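Local coordinates for phosphate-binding protein (Unidentified prokaryotic organism, PDB 3W9V) that binds inorganic phosphate as a secreted DING protein of the PstS family of periplasmic-type phosphate-binding proteins, at residues V137-E142 with T170-Y175; N155-T160 with V286-S291; S253-V258 with P294-T299. The protein carries 1 engineered substitution. All blocks are in the same frame, centred on the assembly; numbering follows the deposited sequence. Where two conformers were deposited one is given.

How the interactions relate
From the N terminus, the first segment of these contacts is on strand 136-140, whose end carries a phosphate-binding arginine; helix 145-157 follows. Interaction 1 closes the excursion through this helix, bringing 170-175 back against 137-142. Interaction 2 starts inside this excursion, joining the end of helix 145-157 to the residues after strand 286-287, much later in the chain, so interactions 1 and 2 cross. Interaction 3 joins helix 253-257 to the start of strand 296-304 and in turn crosses interaction 2, while interactions 1 and 3 follow in series. Interactions 2 and 3 touch through Tyr288 and Pro289 against Leu296. Interaction 1 lies apart, its centre about 20 Å from that of interaction 2, in the three-stranded parallel sheet region.

Interaction 1 (V137-E142 with T170-Y175); sequences VVYRAE and TFANSY. With PO4 (phosphate ion), chain C.
Tyr139 and Phe171 meet because their first torsions bring the two side chains across each other at about a right angle: CG of Tyr139 lies between its backbone N and carbonyl carbon (chi1 63°), while that of Phe171 is anti to the backbone N (chi1 -173°). The touch is made at the root of the tyrosine, Tyr139 CB lying 3.6 Å from Phe171 CD2, and the ring planes are oblique, with centroids 5.7 Å apart. Farther out, Tyr139 CE1 reaches the methyl of Ala172, Ala172 CB, a looser contact at 4.3 Å. The backbones are joined through water. Two waters sit on Arg140 O; one accepts from Phe171 N, and the other donates to this carbonyl and accepts from Ala172 N, so that the strand end is bridged to the start of the 3-10 turn.

The side chain of Arg140 leaves in another direction, bent at chi2 and chi3. Its guanidinium grips Glu142 side-on, NE bonding OE1 and Arg140 NH2 forming a salt bridge to Glu142 OE2 at 2.8 Å, with the carboxylate oxygens met from above their plane. Arg140 NH2 also donates to phosphate O1 at 2.8 Å, nearly straight at 165°, and Arg140 NH1 reaches phosphate O2 at 2.9 Å. Glu142 thus positions the arginine that holds the anion. A leucine in place of this arginine would probably leave Glu142 without its cationic mate and the phosphate short of two donors.

Thr8, Leu9, Ser32, Ser144, Gly145 and Thr146 also bond the anion. Strand 136-140 runs between 186-188 and 207-208 in a parallel sheet, with helix 190-199 packing on Val138 and Arg140, and helices 109-117 and 145-157 both touching Phe171.

Interaction 2 (N155-T160 with V286-S291); sequences NAKCTT and VAYPDS
Ala156 and Tyr288 form the close part of this contact, the methyl of the alanine lying obliquely beside the CD2-CE2 side of the tyrosine ring. Ala156 CB stands 3.7 Å from Tyr288 CE2 and almost as near to CD2. The small side chain is consistent with a close approach of the last turn of helix 145-157 to the aromatic group. Tyr288 is buried; its CG lies beside the backbone N and anti to the carbonyl carbon (chi1 -79°), which directs the ring to the helix. On its other contacts, Phe153 of the same helix meets the ring edge-to-face, and Phe277 adds further apolar cover.

Lys157 makes the looser part. Its chain bends at chi2 and then extends, sliding past Tyr288 in the opposite direction, with Lys157 CE 3.8 Å from Tyr288 CB. The methylene touches the root of the tyrosine, while the ammonium group goes on to a water. Lys157 NZ donates to that water at 2.7 Å, and the water donates to Tyr288 O at 2.9 Å. The ammonium group is therefore joined to the Tyr288 carbonyl through one water, a polar link between the two segments.

Just past the helix, Cys158 turns the chain as the centre of an inverse gamma turn, and its disulfide to Cys113 ties the helix end to helix 109-117. Tyr288 directly follows strand 286-287, which pairs with strand 277-278. The contact thus joins a disulfide-bonded helix terminus to the end of a short parallel strand pair within the PstS-type phosphate-binding protein fold.

Interaction 3 (S253-V258 with P294-T299); sequences SAAISV and PILGFT
Ile256 and Leu296 carry a buried helix-on-sheet contact, in which helix 253-257 lies over strand 296-299, the start of a long strand in the five-stranded mixed sheet of this phosphate-binding protein fold. The axes of the two short segments pass 9.6 Å apart at 63°. The two side chains slide past each other in opposite directions, and their terminal methyls meet, Ile256 CD1 lying 3.7 Å from Leu296 CD1. The same leucine methyl, Leu296 CD1, takes Ala255 CB at 3.8 Å, so one branch of Leu296 fits against two successive helix residues.

Phe298, two residues on, meets Ile256 from the opposite direction. Phe298 CZ is 4.0 Å from Ile256 CD1 and slightly farther from CG2, so the isoleucine touches the far end of the ring with both branches, obliquely. The CG1 branch of Ile256 sits beside the backbone N (chi1 -65°) and bends again at chi2, which brings CD1 between Leu296 and Phe298.

Around this apolar cluster, Phe277 of strand 277-278 touches Ile256, Leu296 and Phe298 alike, and Ala90 of the adjacent strand 83-92 packs on Ile256 and Phe298. Tyr288 and Pro289 rest on Leu296, linking the contact to the preceding loop. The strand itself is held in its sheet by backbone bonds from Gly297 to Thr91 and from Thr299 to Val89. On the helix, Ser257 turns its hydroxyl back to the chain: Ser257 OG donates to Ala254 O at 2.8 Å, tilted 22° from the carbonyl plane.

Interaction 1 (V137-E142 with T170-Y175)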
loop_
_atom_site.group_PDB
_atom_site.type_symbol
_atom_site.label_atom_id
_atom_site.label_comp_id
_atom_site.label_asym_id
_atom_site.label_seq_id
_atom_site.Cartn_x
_atom_site.Cartn_y
_atom_site.Cartn_z
ATOM N N VAL A 137 -18.405 10.098 3.184
ATOM C CA VAL A 137 -17.244 9.236 3.006
ATOM C C VAL A 137 -17.234 8.596 1.621
ATOM O O VAL A 137 -18.251 8.068 1.163
ATOM C CB VAL A 137 -17.201 8.143 4.103
ATOM C CG1 VAL A 137 -16.171 7.077 3.773
ATOM C CG2 VAL A 137 -16.911 8.771 5.461
ATOM N N VAL A 138 -16.085 8.663 0.953
ATOM C CA VAL A 138 -15.856 7.933 -0.285
ATOM C C VAL A 138 -14.893 6.801 0.037
ATOM O O VAL A 138 -13.911 7.002 0.754
ATOM C CB VAL A 138 -15.253 8.838 -1.377
ATOM C CG1 VAL A 138 -15.175 8.091 -2.702
ATOM C CG2 VAL A 138 -16.074 10.112 -1.528
ATOM N N TYR A 139 -15.174 5.608 -0.471
ATOM C CA TYR A 139 -14.335 4.455 -0.179
ATOM C C TYR A 139 -14.147 3.604 -1.436
ATOM O O TYR A 139 -14.844 3.789 -2.444
ATOM C CB TYR A 139 -14.929 3.620 0.975
ATOM C CG TYR A 139 -16.283 3.032 0.651
ATOM C CD1 TYR A 139 -16.392 1.750 0.134
ATOM C CD2 TYR A 139 -17.455 3.765 0.844
ATOM C CE1 TYR A 139 -17.621 1.206 -0.184
ATOM C CE2 TYR A 139 -18.696 3.226 0.520
ATOM C CZ TYR A 139 -18.767 1.942 0.004
ATOM O OH TYR A 139 -19.981 1.369 -0.331
ATOM N N ARG A 140 -13.202 2.674 -1.379
ATOM C CA ARG A 140 -12.939 1.797 -2.517
ATOM C C ARG A 140 -13.950 0.657 -2.573
ATOM O O ARG A 140 -14.123 -0.079 -1.601
ATOM C CB ARG A 140 -11.520 1.239 -2.445
ATOM C CG ARG A 140 -10.460 2.294 -2.701
ATOM C CD ARG A 140 -10.306 2.612 -4.192
ATOM N NE ARG A 140 -9.725 1.475 -4.893
ATOM C CZ ARG A 140 -8.432 1.163 -4.885
ATOM N NH1 ARG A 140 -7.536 1.928 -4.269
ATOM N NH2 ARG A 140 -8.040 0.070 -5.517
ATOM N N ALA A 141 -14.605 0.521 -3.722
ATOM C CA ALA A 141 -15.613 -0.507 -3.925
ATOM C C ALA A 141 -15.008 -1.898 -3.906
ATOM O O ALA A 141 -15.628 -2.842 -3.425
ATOM C CB ALA A 141 -16.319 -0.274 -5.255
ATOM N N GLU A 142 -13.810 -2.014 -4.468
ATOM C CA GLU A 142 -13.205 -3.306 -4.762
ATOM C C GLU A 142 -12.110 -3.686 -3.764
ATOM O O GLU A 142 -11.752 -2.895 -2.883
ATOM C CB GLU A 142 -12.671 -3.321 -6.207
ATOM C CG GLU A 142 -11.276 -2.708 -6.443
ATOM C CD GLU A 142 -11.201 -1.174 -6.417
ATOM O OE1 GLU A 142 -12.004 -0.507 -5.736
ATOM O OE2 GLU A 142 -10.289 -0.623 -7.062
ATOM N N THR A 170 -11.804 -4.973 1.694
ATOM C CA THR A 170 -13.098 -4.449 1.271
ATOM C C THR A 170 -13.671 -3.557 2.367
ATOM O O THR A 170 -14.160 -4.043 3.388
ATOM C CB THR A 170 -14.063 -5.588 0.926
ATOM O OG1 THR A 170 -14.063 -6.559 1.979
ATOM C CG2 THR A 170 -13.585 -6.260 -0.314
ATOM N N PHE A 171 -13.606 -2.249 2.161
ATOM C CA PHE A 171 -13.977 -1.301 3.207
ATOM C C PHE A 171 -15.390 -1.522 3.732
ATOM O O PHE A 171 -15.645 -1.393 4.934
ATOM C CB PHE A 171 -13.807 0.156 2.760
ATOM C CG PHE A 171 -14.035 1.129 3.880
ATOM C CD1 PHE A 171 -13.051 1.337 4.837
ATOM C CD2 PHE A 171 -15.249 1.784 4.019
ATOM C CE1 PHE A 171 -13.268 2.202 5.904
ATOM C CE2 PHE A 171 -15.470 2.652 5.078
ATOM C CZ PHE A 171 -14.477 2.863 6.021
ATOM N N ALA A 172 -16.303 -1.878 2.832
ATOM C CA ALA A 172 -17.696 -2.106 3.212
ATOM C C ALA A 172 -17.870 -3.240 4.224
ATOM O O ALA A 172 -18.919 -3.345 4.854
ATOM C CB ALA A 172 -18.541 -2.374 1.987
ATOM N N ASN A 173 -16.862 -4.097 4.358
ATOM C CA ASN A 173 -16.877 -5.204 5.311
ATOM C C ASN A 173 -16.106 -4.920 6.594
ATOM O O ASN A 173 -16.019 -5.796 7.449
ATOM C CB ASN A 173 -16.265 -6.463 4.687
ATOM C CG ASN A 173 -17.082 -7.023 3.544
ATOM O OD1 ASN A 173 -18.301 -6.865 3.480
ATOM N ND2 ASN A 173 -16.403 -7.713 2.636
ATOM N N SER A 174 -15.528 -3.732 6.737
ATOM C CA SER A 174 -14.656 -3.479 7.877
ATOM C C SER A 174 -15.378 -3.252 9.206
ATOM O O SER A 174 -15.140 -3.977 10.173
ATOM C CB SER A 174 -13.707 -2.313 7.596
ATOM O OG SER A 174 -12.826 -2.128 8.698
ATOM N N TYR A 175 -16.213 -2.227 9.278
ATOM C CA TYR A 175 -16.842 -1.876 10.552
ATOM C C TYR A 175 -17.859 -2.934 10.951
ATOM O O TYR A 175 -18.678 -3.364 10.129
ATOM C CB TYR A 175 -17.526 -0.528 10.435
ATOM C CG TYR A 175 -17.908 0.137 11.739
ATOM C CD1 TYR A 175 -16.958 0.395 12.727
ATOM C CD2 TYR A 175 -19.209 0.576 11.955
ATOM C CE1 TYR A 175 -17.306 1.042 13.910
ATOM C CE2 TYR A 175 -19.568 1.218 13.134
ATOM C CZ TYR A 175 -18.610 1.452 14.103
ATOM O OH TYR A 175 -18.950 2.101 15.268
HETATM P P PO4 C . -4.783 -0.613 -4.335
HETATM O O1 PO4 C . -5.294 -0.227 -5.713
HETATM O O2 PO4 C . -5.535 0.137 -3.244
HETATM O O3 PO4 C . -4.897 -2.117 -4.116
HETATM O O4 PO4 C . -3.315 -0.207 -4.290
HETATM O O HOH W 1 -12.163 -1.490 -0.302
HETATM O O HOH W 2 -15.826 -1.779 -0.026
#

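Interaction 2 (N155-T160 with V286-S291)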
loop_
_atom_site.group_PDB
_atom_site.type_symbol
_atom_site.label_atom_id
_atom_site.label_comp_id
_atom_site.label_asym_id
_atom_site.label_seq_id
_atom_site.Cartn_x
_atom_site.Cartn_y
_atom_site.Cartn_z
ATOM N N ASN A 155 -8.254 -0.661 12.868
ATOM C CA ASN A 155 -8.357 -1.806 13.766
ATOM C C ASN A 155 -7.486 -1.633 15.010
ATOM O O ASN A 155 -7.887 -2.001 16.117
ATOM C CB ASN A 155 -7.970 -3.073 13.003
ATOM C CG ASN A 155 -7.852 -4.284 13.899
ATOM O OD1 ASN A 155 -6.754 -4.650 14.319
ATOM N ND2 ASN A 155 -8.980 -4.921 14.186
ATOM N N ALA A 156 -6.305 -1.056 14.829
ATOM C CA ALA A 156 -5.370 -0.873 15.929
ATOM C C ALA A 156 -5.735 0.296 16.846
ATOM O O ALA A 156 -5.521 0.223 18.063
ATOM C CB ALA A 156 -3.944 -0.698 15.389
ATOM N N LYS A 157 -6.301 1.359 16.280
ATOM C CA LYS A 157 -6.401 2.641 16.980
ATOM C C LYS A 157 -7.820 3.131 17.271
ATOM O O LYS A 157 -8.007 3.988 18.140
ATOM C CB LYS A 157 -5.638 3.714 16.200
ATOM C CG LYS A 157 -4.145 3.448 16.099
ATOM C CD LYS A 157 -3.519 3.391 17.479
ATOM C CE LYS A 157 -2.005 3.365 17.403
ATOM N NZ LYS A 157 -1.394 3.444 18.758
ATOM N N CYS A 158 -8.816 2.607 16.564
ATOM C CA CYS A 158 -10.192 3.038 16.798
ATOM C C CYS A 158 -10.838 2.117 17.824
ATOM O O CYS A 158 -11.630 1.242 17.482
ATOM C CB CYS A 158 -10.987 3.042 15.492
ATOM S SG CYS A 158 -10.313 4.148 14.238
ATOM N N THR A 159 -10.494 2.327 19.089
ATOM C CA THR A 159 -10.824 1.369 20.134
ATOM C C THR A 159 -11.970 1.807 21.045
ATOM O O THR A 159 -12.289 1.116 22.013
ATOM C CB THR A 159 -9.589 1.069 20.990
ATOM O OG1 THR A 159 -9.232 2.236 21.744
ATOM C CG2 THR A 159 -8.413 0.661 20.108
ATOM N N THR A 160 -12.599 2.937 20.735
ATOM C CA THR A 160 -13.719 3.430 21.540
ATOM C C THR A 160 -14.898 3.884 20.683
ATOM O O THR A 160 -15.661 4.766 21.079
ATOM C CB THR A 160 -13.308 4.567 22.508
ATOM O OG1 THR A 160 -12.719 5.643 21.768
ATOM C CG2 THR A 160 -12.319 4.062 23.545
ATOM N N VAL A 286 4.820 -4.479 14.214
ATOM C CA VAL A 286 5.475 -3.220 14.561
ATOM C C VAL A 286 4.443 -2.201 15.041
ATOM O O VAL A 286 3.438 -1.967 14.369
ATOM C CB VAL A 286 6.224 -2.632 13.350
ATOM C CG1 VAL A 286 6.995 -1.382 13.749
ATOM C CG2 VAL A 286 7.159 -3.673 12.752
ATOM N N ALA A 287 4.676 -1.585 16.193
ATOM C CA ALA A 287 3.711 -0.621 16.710
ATOM C C ALA A 287 3.592 0.595 15.797
ATOM O O ALA A 287 4.600 1.117 15.322
ATOM C CB ALA A 287 4.091 -0.182 18.117
ATOM N N TYR A 288 2.361 1.041 15.547
ATOM C CA TYR A 288 2.162 2.323 14.879
ATOM C C TYR A 288 2.907 3.389 15.679
ATOM O O TYR A 288 2.911 3.361 16.911
ATOM C CB TYR A 288 0.674 2.671 14.736
ATOM C CG TYR A 288 -0.005 1.939 13.596
ATOM C CD1 TYR A 288 0.221 2.306 12.273
ATOM C CD2 TYR A 288 -0.865 0.875 13.842
ATOM C CE1 TYR A 288 -0.393 1.628 11.227
ATOM C CE2 TYR A 288 -1.484 0.193 12.806
ATOM C CZ TYR A 288 -1.244 0.568 11.504
ATOM O OH TYR A 288 -1.855 -0.135 10.491
ATOM N N PRO A 289 3.570 4.318 14.983
ATOM C CA PRO A 289 4.445 5.285 15.656
ATOM C C PRO A 289 3.689 6.338 16.456
ATOM O O PRO A 289 2.618 6.782 16.053
ATOM C CB PRO A 289 5.171 5.954 14.489
ATOM C CG PRO A 289 4.218 5.834 13.344
ATOM C CD PRO A 289 3.581 4.487 13.521
ATOM N N ASP A 290 4.265 6.748 17.582
ATOM C CA ASP A 290 3.645 7.772 18.416
ATOM C C ASP A 290 4.121 9.175 18.038
ATOM O O ASP A 290 3.675 10.169 18.612
ATOM C CB ASP A 290 3.868 7.486 19.907
ATOM C CG ASP A 290 5.327 7.583 20.321
ATOM O OD1 ASP A 290 6.210 7.637 19.440
ATOM O OD2 ASP A 290 5.589 7.596 21.544
ATOM N N SER A 291 5.029 9.243 17.068
ATOM C CA SER A 291 5.482 10.518 16.529
ATOM C C SER A 291 5.339 10.503 15.013
ATOM O O SER A 291 5.157 9.441 14.409
ATOM C CB SER A 291 6.934 10.797 16.923
ATOM O OG SER A 291 7.813 9.845 16.349
HETATM O O HOH W 3 0.828 2.026 18.359
#

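Interaction 3 (S253-V258 with P294-T299)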
loop_
_atom_site.group_PDB
_atom_site.type_symbol
_atom_site.label_atom_id
_atom_site.label_comp_id
_atom_site.label_asym_id
_atom_site.label_seq_id
_atom_site.Cartn_x
_atom_site.Cartn_y
_atom_site.Cartn_z
ATOM N N SER A 253 9.051 8.737 7.401
ATOM C CA SER A 253 10.342 8.109 7.118
ATOM C C SER A 253 11.095 7.624 8.363
ATOM O O SER A 253 11.722 6.561 8.339
ATOM C CB SER A 253 11.226 9.046 6.290
ATOM O OG SER A 253 11.351 10.309 6.915
ATOM N N ALA A 254 11.039 8.394 9.444
ATOM C CA ALA A 254 11.723 8.011 10.678
ATOM C C ALA A 254 11.178 6.692 11.223
ATOM O O ALA A 254 11.936 5.788 11.592
ATOM C CB ALA A 254 11.620 9.115 11.725
ATOM N N ALA A 255 9.857 6.572 11.243
ATOM C CA ALA A 255 9.223 5.352 11.711
ATOM C C ALA A 255 9.600 4.148 10.840
ATOM O O ALA A 255 9.862 3.056 11.345
ATOM C CB ALA A 255 7.716 5.531 11.764
ATOM N N ILE A 256 9.645 4.349 9.528
ATOM C CA ILE A 256 9.991 3.261 8.621
ATOM C C ILE A 256 11.430 2.772 8.842
ATOM O O ILE A 256 11.714 1.577 8.773
ATOM C CB ILE A 256 9.789 3.689 7.153
ATOM C CG1 ILE A 256 8.301 3.964 6.883
ATOM C CG2 ILE A 256 10.365 2.647 6.195
ATOM C CD1 ILE A 256 7.390 2.762 7.083
ATOM N N SER A 257 12.333 3.697 9.145
ATOM C CA SER A 257 13.757 3.361 9.200
ATOM C C SER A 257 14.092 2.319 10.268
ATOM O O SER A 257 15.075 1.583 10.139
ATOM C CB SER A 257 14.603 4.620 9.393
ATOM O OG SER A 257 14.489 5.116 10.713
ATOM N N VAL A 258 13.267 2.248 11.308
ATOM C CA VAL A 258 13.506 1.322 12.419
ATOM C C VAL A 258 12.597 0.084 12.428
ATOM O O VAL A 258 12.527 -0.636 13.426
ATOM C CB VAL A 258 13.411 2.039 13.785
ATOM C CG1 VAL A 258 14.432 3.167 13.870
ATOM C CG2 VAL A 258 12.006 2.563 14.018
ATOM N N PRO A 294 0.804 9.300 11.578
ATOM C CA PRO A 294 0.494 8.002 12.185
ATOM C C PRO A 294 0.109 6.856 11.245
ATOM O O PRO A 294 0.302 5.701 11.631
ATOM C CB PRO A 294 -0.678 8.333 13.117
ATOM C CG PRO A 294 -1.315 9.511 12.526
ATOM C CD PRO A 294 -0.216 10.314 11.897
ATOM N N ILE A 295 -0.428 7.143 10.060
ATOM C CA ILE A 295 -0.959 6.081 9.209
ATOM C C ILE A 295 0.025 5.748 8.104
ATOM O O ILE A 295 0.249 6.549 7.192
ATOM C CB ILE A 295 -2.318 6.445 8.583
ATOM C CG1 ILE A 295 -3.193 7.224 9.569
ATOM C CG2 ILE A 295 -3.017 5.177 8.100
ATOM C CD1 ILE A 295 -4.537 7.625 8.993
ATOM N N LEU A 296 0.630 4.573 8.203
ATOM C CA LEU A 296 1.685 4.179 7.277
ATOM C C LEU A 296 1.680 2.671 7.042
ATOM O O LEU A 296 0.981 1.926 7.735
ATOM C CB LEU A 296 3.047 4.655 7.791
ATOM C CG LEU A 296 3.761 3.844 8.878
ATOM C CD1 LEU A 296 5.035 4.574 9.291
ATOM C CD2 LEU A 296 2.889 3.583 10.097
ATOM N N GLY A 297 2.448 2.239 6.044
ATOM C CA GLY A 297 2.610 0.830 5.750
ATOM C C GLY A 297 3.476 0.616 4.527
ATOM O O GLY A 297 4.118 1.547 4.035
ATOM N N PHE A 298 3.501 -0.621 4.045
ATOM C CA PHE A 298 4.292 -0.977 2.877
ATOM C C PHE A 298 3.420 -1.381 1.702
ATOM O O PHE A 298 2.338 -1.947 1.876
ATOM C CB PHE A 298 5.256 -2.114 3.211
ATOM C CG PHE A 298 6.330 -1.722 4.179
ATOM C CD1 PHE A 298 7.515 -1.169 3.728
ATOM C CD2 PHE A 298 6.147 -1.877 5.540
ATOM C CE1 PHE A 298 8.505 -0.792 4.612
ATOM C CE2 PHE A 298 7.138 -1.504 6.435
ATOM C CZ PHE A 298 8.318 -0.963 5.969
ATOM N N THR A 299 3.901 -1.072 0.505
ATOM C CA THR A 299 3.364 -1.669 -0.707
ATOM C C THR A 299 4.443 -2.579 -1.277
ATOM O O THR A 299 5.637 -2.283 -1.131
ATOM C CB THR A 299 2.861 -0.621 -1.718
ATOM O OG1 THR A 299 2.275 -1.288 -2.841
ATOM C CG2 THR A 299 3.978 0.268 -2.196
#